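Local coordinates for protein Lpg2148(MvcA) (Legionella pneumophila subsp. pneumophila str. Philadelphia 1, PDB 6K11) that probably acts as a deamidase-type bacterial effector that removes ubiquitin from the host ubiquitin-conjugating enzyme UBE2N, at residues P197-E202 against F209-I214; N108-T113 against L120-E125. All coordinates share one frame; numbering follows the deposited sequence.

Interaction 1: P197-E202 against F209-I214; sequences PFVLEE and FAISEI
The flat groups between Val-199 or Leu-200 and Ser-212 are main-chain carbonyls; no aromatic ring takes part. The carbonyl of Val-199 meets Ser-212 obliquely, with CB of Ser-212 to one side of the peptide plane and 4.3 Å from Val-199 O. The next carbonyl along, Leu-200 O, lies 3.9 Å from Ser-212 OG, and no hydrogen bond crosses between the segments. Around these groups the touching is by methyls. Leu-200 lays CD2 against the second helix, 3.9 Å from Ser-212 CA. Ser-212 OG, turned anti to its own backbone nitrogen (chi1 -177°), lies 4.0 Å from Leu-200 CD2, alongside this methyl. Beside them CG1 of Val-199 meets CG2 of Ile-211 at 4.2 Å, a methyl of one beta-branched side chain against a methyl of another.

The two short helical segments run nearly at right angles (81°), with axes 8.9 Å apart at closest approach. The small Ser-212 side chain is consistent with the short 5.4 Å between the CA atoms of Leu-200 and Ser-212, the closest backbone pair. The contact buries a modest 173 Å². Within helix 206-220, Leu-200 also touches Val-215 and Val-199 touches Asp-208, while Ile-211 leans back on Ile-186. The contact therefore joins the short helix 197-201 to helix 206-220 inside the MvcA insertion domain.

Val-199 O is buried here without any polar partner in the model; four residues on stands Pro-203, which has no N-H to give. The contact thus relies on weak dispersion forces and shape, with one carbonyl that probably pays a desolvation cost.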
loop_
_atom_site.group_PDB
_atom_site.type_symbol
_atom_site.label_atom_id
_atom_site.label_comp_id
_atom_site.label_asym_id
_atom_site.label_seq_id
_atom_site.Cartn_x
_atom_site.Cartn_y
_atom_site.Cartn_z
ATOM N N PRO A 197 22.353 -0.200 22.312
ATOM C CA PRO A 197 23.651 -0.870 22.139
ATOM C C PRO A 197 24.467 -0.945 23.416
ATOM O O PRO A 197 25.314 -1.839 23.541
ATOM C CB PRO A 197 24.357 -0.012 21.072
ATOM C CG PRO A 197 23.277 0.926 20.534
ATOM C CD PRO A 197 22.328 1.120 21.663
ATOM N N PHE A 198 24.235 -0.046 24.373
ATOM C CA PHE A 198 24.874 -0.179 25.678
ATOM C C PHE A 198 24.313 -1.376 26.441
ATOM O O PHE A 198 25.068 -2.163 27.023
ATOM C CB PHE A 198 24.703 1.111 26.481
ATOM C CG PHE A 198 25.716 2.174 26.143
ATOM C CD1 PHE A 198 26.902 1.843 25.499
ATOM C CD2 PHE A 198 25.481 3.503 26.469
ATOM C CE1 PHE A 198 27.837 2.817 25.187
ATOM C CE2 PHE A 198 26.411 4.481 26.158
ATOM C CZ PHE A 198 27.590 4.139 25.516
ATOM N N VAL A 199 22.987 -1.538 26.436
ATOM C CA VAL A 199 22.363 -2.656 27.141
ATOM C C VAL A 199 22.722 -3.981 26.478
ATOM O O VAL A 199 22.950 -4.990 27.155
ATOM C CB VAL A 199 20.838 -2.454 27.212
ATOM C CG1 VAL A 199 20.140 -3.736 27.645
ATOM C CG2 VAL A 199 20.492 -1.307 28.148
ATOM N N LEU A 200 22.787 -3.998 25.146
ATOM C CA LEU A 200 22.947 -5.251 24.414
ATOM C C LEU A 200 24.400 -5.711 24.349
ATOM O O LEU A 200 24.678 -6.908 24.498
ATOM C CB LEU A 200 22.370 -5.102 23.006
ATOM C CG LEU A 200 20.849 -5.151 22.962
ATOM C CD1 LEU A 200 20.369 -5.074 21.529
ATOM C CD2 LEU A 200 20.368 -6.422 23.651
ATOM N N GLU A 201 25.335 -4.790 24.122
ATOM C CA GLU A 201 26.741 -5.149 23.976
ATOM C C GLU A 201 27.543 -5.015 25.263
ATOM O O GLU A 201 28.478 -5.794 25.478
ATOM C CB GLU A 201 27.395 -4.295 22.887
ATOM C CG GLU A 201 26.736 -4.459 21.521
ATOM C CD GLU A 201 27.149 -3.378 20.541
ATOM O OE1 GLU A 201 26.312 -3.037 19.675
ATOM O OE2 GLU A 201 28.295 -2.883 20.620
ATOM N N GLU A 202 27.193 -4.073 26.135
ATOM C CA GLU A 202 27.904 -3.861 27.396
ATOM C C GLU A 202 26.953 -3.994 28.583
ATOM O O GLU A 202 26.821 -3.065 29.389
ATOM C CB GLU A 202 28.576 -2.490 27.401
ATOM C CG GLU A 202 29.728 -2.334 26.415
ATOM C CD GLU A 202 31.062 -2.785 26.982
ATOM O OE1 GLU A 202 31.412 -3.978 26.823
ATOM O OE2 GLU A 202 31.759 -1.938 27.585
ATOM N N PHE A 209 20.954 -7.898 31.540
ATOM C CA PHE A 209 21.147 -9.286 31.131
ATOM C C PHE A 209 19.822 -9.969 30.814
ATOM O O PHE A 209 19.775 -10.844 29.943
ATOM C CB PHE A 209 21.885 -10.077 32.222
ATOM C CG PHE A 209 23.373 -9.874 32.210
ATOM C CD1 PHE A 209 24.170 -10.540 31.283
ATOM C CD2 PHE A 209 23.979 -9.004 33.111
ATOM C CE1 PHE A 209 25.542 -10.350 31.253
ATOM C CE2 PHE A 209 25.357 -8.806 33.091
ATOM C CZ PHE A 209 26.139 -9.482 32.163
ATOM N N ALA A 210 18.754 -9.615 31.533
ATOM C CA ALA A 210 17.442 -10.183 31.238
ATOM C C ALA A 210 16.947 -9.717 29.873
ATOM O O ALA A 210 16.533 -10.531 29.039
ATOM C CB ALA A 210 16.446 -9.816 32.342
ATOM N N ILE A 211 17.009 -8.407 29.614
ATOM C CA ILE A 211 16.583 -7.890 28.319
ATOM C C ILE A 211 17.439 -8.491 27.216
ATOM O O ILE A 211 16.927 -8.953 26.194
ATOM C CB ILE A 211 16.639 -6.349 28.308
ATOM C CG1 ILE A 211 15.536 -5.774 29.193
ATOM C CG2 ILE A 211 16.517 -5.798 26.898
ATOM C CD1 ILE A 211 15.838 -4.365 29.682
ATOM N N SER A 212 18.762 -8.519 27.417
ATOM C CA SER A 212 19.642 -9.091 26.402
ATOM C C SER A 212 19.346 -10.572 26.156
ATOM O O SER A 212 19.485 -11.053 25.021
ATOM C CB SER A 212 21.105 -8.906 26.799
ATOM O OG SER A 212 21.941 -9.406 25.767
ATOM N N GLU A 213 18.932 -11.307 27.190
ATOM C CA GLU A 213 18.563 -12.704 26.979
ATOM C C GLU A 213 17.282 -12.825 26.149
ATOM O O GLU A 213 17.185 -13.695 25.276
ATOM C CB GLU A 213 18.410 -13.430 28.315
ATOM C CG GLU A 213 18.526 -14.942 28.150
ATOM C CD GLU A 213 18.172 -15.736 29.400
ATOM O OE1 GLU A 213 17.870 -16.945 29.248
ATOM O OE2 GLU A 213 18.191 -15.172 30.519
ATOM N N ILE A 214 16.295 -11.961 26.406
ATOM C CA ILE A 214 15.077 -11.938 25.594
ATOM C C ILE A 214 15.400 -11.626 24.135
ATOM O O ILE A 214 14.867 -12.263 23.218
ATOM C CB ILE A 214 14.066 -10.935 26.183
ATOM C CG1 ILE A 214 13.508 -11.482 27.498
ATOM C CG2 ILE A 214 12.923 -10.675 25.191
ATOM C CD1 ILE A 214 12.852 -10.447 28.384
#

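Interaction 2: N108-T113 against L120-E125; sequences NVLENT and LLIRFE
Leu-110, in the last turn of helix 104-111, stands over Leu-120 at the start of strand 120-129, the nearest backbone pair, with their CA atoms 8.9 Å apart. Side chains bridge that gap. CD2 of Leu-110 meets CD1 of Leu-120 at 3.7 Å, the two leucines crossing obliquely. In both, CG is anti to the carbonyl carbon, and this extends the branches across the interface. The same Leu-110 CD2 reaches CD1 of Ile-122 at 4.3 Å, spanning two residues on one face of the strand.

Thr-113 meets the same methyl of Leu-120: its OG1 lies 3.8 Å from Leu-120 CD1, so a methyl sits beside a hydroxyl whose proton is used elsewhere. That hydroxyl donates to Leu-110 O at 2.6 Å, with a C=O...donor angle of 120° and a tilt of 28° from the carbonyl plane. Thr-113 N gives Leu-110 O a second bond of 3.1 Å from the same face of that plane. Arg-247 adds NH1 to Leu-110 O and, weakly, NH2 to Thr-113 OG1. The carbonyl left at the end of the helix is thus gripped by several donors, which fixes the turn into Thr-113 and holds its hydroxyl against Leu-120.

Strand 120-129 lies between strands 325-333 and 228-238 of an antiparallel sheet, and Ile-331 also touches Leu-110 and Ile-122. Leu-121 and Arg-123, of the opposite side-chain set, meet helix 71-83. An antiparallel sheet with helix 104-111 on one face and helix 71-83 on the other is consistent with the papain-like core of related deamidases.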
loop_
_atom_site.group_PDB
_atom_site.type_symbol
_atom_site.label_atom_id
_atom_site.label_comp_id
_atom_site.label_asym_id
_atom_site.label_seq_id
_atom_site.Cartn_x
_atom_site.Cartn_y
_atom_site.Cartn_z
ATOM N N ASN A 108 16.584 -8.365 -17.999
ATOM C CA ASN A 108 16.756 -9.422 -18.990
ATOM C C ASN A 108 15.420 -9.982 -19.462
ATOM O O ASN A 108 15.311 -10.413 -20.616
ATOM C CB ASN A 108 17.649 -10.529 -18.428
ATOM C CG ASN A 108 19.091 -10.073 -18.259
ATOM O OD1 ASN A 108 19.553 -9.173 -18.965
ATOM N ND2 ASN A 108 19.802 -10.674 -17.310
ATOM N N VAL A 109 14.396 -9.978 -18.603
ATOM C CA VAL A 109 13.054 -10.352 -19.048
ATOM C C VAL A 109 12.579 -9.418 -20.156
ATOM O O VAL A 109 11.999 -9.857 -21.159
ATOM C CB VAL A 109 12.076 -10.360 -17.857
ATOM C CG1 VAL A 109 10.643 -10.459 -18.346
ATOM C CG2 VAL A 109 12.384 -11.513 -16.924
ATOM N N LEU A 110 12.841 -8.118 -20.006
ATOM C CA LEU A 110 12.404 -7.145 -21.002
ATOM C C LEU A 110 13.213 -7.263 -22.289
ATOM O O LEU A 110 12.660 -7.146 -23.390
ATOM C CB LEU A 110 12.502 -5.730 -20.426
ATOM C CG LEU A 110 11.662 -5.451 -19.174
ATOM C CD1 LEU A 110 11.898 -4.031 -18.655
ATOM C CD2 LEU A 110 10.172 -5.704 -19.439
ATOM N N GLU A 111 14.525 -7.494 -22.171
ATOM C CA GLU A 111 15.353 -7.680 -23.360
ATOM C C GLU A 111 14.948 -8.923 -24.145
ATOM O O GLU A 111 15.122 -8.967 -25.368
ATOM C CB GLU A 111 16.831 -7.750 -22.971
ATOM C CG GLU A 111 17.300 -6.576 -22.134
ATOM C CD GLU A 111 18.716 -6.746 -21.609
ATOM O OE1 GLU A 111 19.302 -7.838 -21.788
ATOM O OE2 GLU A 111 19.231 -5.788 -20.989
ATOM N N ASN A 112 14.394 -9.932 -23.471
ATOM C CA ASN A 112 13.932 -11.157 -24.115
ATOM C C ASN A 112 12.522 -11.047 -24.688
ATOM O O ASN A 112 11.894 -12.084 -24.945
ATOM C CB ASN A 112 13.993 -12.324 -23.127
ATOM C CG ASN A 112 15.256 -13.146 -23.276
ATOM O OD1 ASN A 112 16.368 -12.624 -23.157
ATOM N ND2 ASN A 112 15.094 -14.439 -23.538
ATOM N N THR A 113 11.997 -9.836 -24.885
ATOM C CA THR A 113 10.652 -9.652 -25.422
ATOM C C THR A 113 10.707 -8.667 -26.580
ATOM O O THR A 113 11.355 -7.620 -26.480
ATOM C CB THR A 113 9.679 -9.154 -24.346
ATOM O OG1 THR A 113 10.206 -7.972 -23.729
ATOM C CG2 THR A 113 9.477 -10.221 -23.280
ATOM N N LEU A 120 3.296 -5.164 -22.201
ATOM C CA LEU A 120 3.666 -5.709 -20.901
ATOM C C LEU A 120 3.116 -4.842 -19.779
ATOM O O LEU A 120 3.175 -3.609 -19.846
ATOM C CB LEU A 120 5.191 -5.800 -20.759
ATOM C CG LEU A 120 5.905 -6.746 -21.727
ATOM C CD1 LEU A 120 7.412 -6.533 -21.681
ATOM C CD2 LEU A 120 5.542 -8.179 -21.391
ATOM N N LEU A 121 2.605 -5.496 -18.743
ATOM C CA LEU A 121 2.187 -4.841 -17.508
ATOM C C LEU A 121 3.025 -5.413 -16.375
ATOM O O LEU A 121 3.073 -6.635 -16.187
ATOM C CB LEU A 121 0.696 -5.053 -17.233
ATOM C CG LEU A 121 0.180 -4.552 -15.872
ATOM C CD1 LEU A 121 0.256 -3.033 -15.793
ATOM C CD2 LEU A 121 -1.246 -5.007 -15.613
ATOM N N ILE A 122 3.690 -4.537 -15.636
ATOM C CA ILE A 122 4.481 -4.919 -14.474
ATOM C C ILE A 122 3.828 -4.308 -13.244
ATOM O O ILE A 122 3.491 -3.117 -13.240
ATOM C CB ILE A 122 5.940 -4.451 -14.599
ATOM C CG1 ILE A 122 6.494 -4.749 -15.995
ATOM C CG2 ILE A 122 6.789 -5.079 -13.491
ATOM C CD1 ILE A 122 7.791 -4.015 -16.270
ATOM N N ARG A 123 3.633 -5.114 -12.217
ATOM C CA ARG A 123 3.138 -4.623 -10.939
ATOM C C ARG A 123 4.267 -4.724 -9.928
ATOM O O ARG A 123 4.923 -5.767 -9.834
ATOM C CB ARG A 123 1.912 -5.413 -10.463
ATOM C CG ARG A 123 1.371 -4.904 -9.134
ATOM C CD ARG A 123 -0.004 -5.461 -8.766
ATOM N NE ARG A 123 -0.465 -4.924 -7.475
ATOM C CZ ARG A 123 -1.746 -4.798 -7.124
ATOM N NH1 ARG A 123 -2.711 -5.138 -7.970
ATOM N NH2 ARG A 123 -2.064 -4.293 -5.943
ATOM N N PHE A 124 4.505 -3.639 -9.189
ATOM C CA PHE A 124 5.576 -3.571 -8.204
ATOM C C PHE A 124 5.004 -3.434 -6.805
ATOM O O PHE A 124 3.971 -2.793 -6.602
ATOM C CB PHE A 124 6.507 -2.380 -8.425
ATOM C CG PHE A 124 7.309 -2.451 -9.678
ATOM C CD1 PHE A 124 6.792 -1.972 -10.871
ATOM C CD2 PHE A 124 8.593 -2.974 -9.661
ATOM C CE1 PHE A 124 7.542 -2.026 -12.041
ATOM C CE2 PHE A 124 9.348 -3.029 -10.820
ATOM C CZ PHE A 124 8.817 -2.549 -12.013
ATOM N N GLU A 125 5.728 -3.993 -5.837
ATOM C CA GLU A 125 5.428 -3.807 -4.422
ATOM C C GLU A 125 6.717 -3.435 -3.701
ATOM O O GLU A 125 7.749 -4.083 -3.892
ATOM C CB GLU A 125 4.809 -5.073 -3.823
ATOM C CG GLU A 125 4.362 -4.919 -2.373
ATOM C CD GLU A 125 3.014 -4.221 -2.233
ATOM O OE1 GLU A 125 2.244 -4.174 -3.231
ATOM O OE2 GLU A 125 2.724 -3.723 -1.112
#

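How the interactions relate
The two contacts lie in separate parts of the chain, their centres 46 Å apart and their nearest atoms about 28 Å apart, and they share no element. Interaction 1 is partly buried, toward the periphery, and pairs two helices within the insertion domain. Interaction 2 is buried and seats a helix end on a strand of the wholly antiparallel sheet. Both are small and held mainly by van der Waals contact, without a hydrogen bond from one segment to the other; interaction 2 is the more apolar. Polar atoms fare differently: Val-199 O is covered without a partner, whereas Leu-110 O is held by several donors. Both segments of interaction 2 precede those of interaction 1 in the sequence.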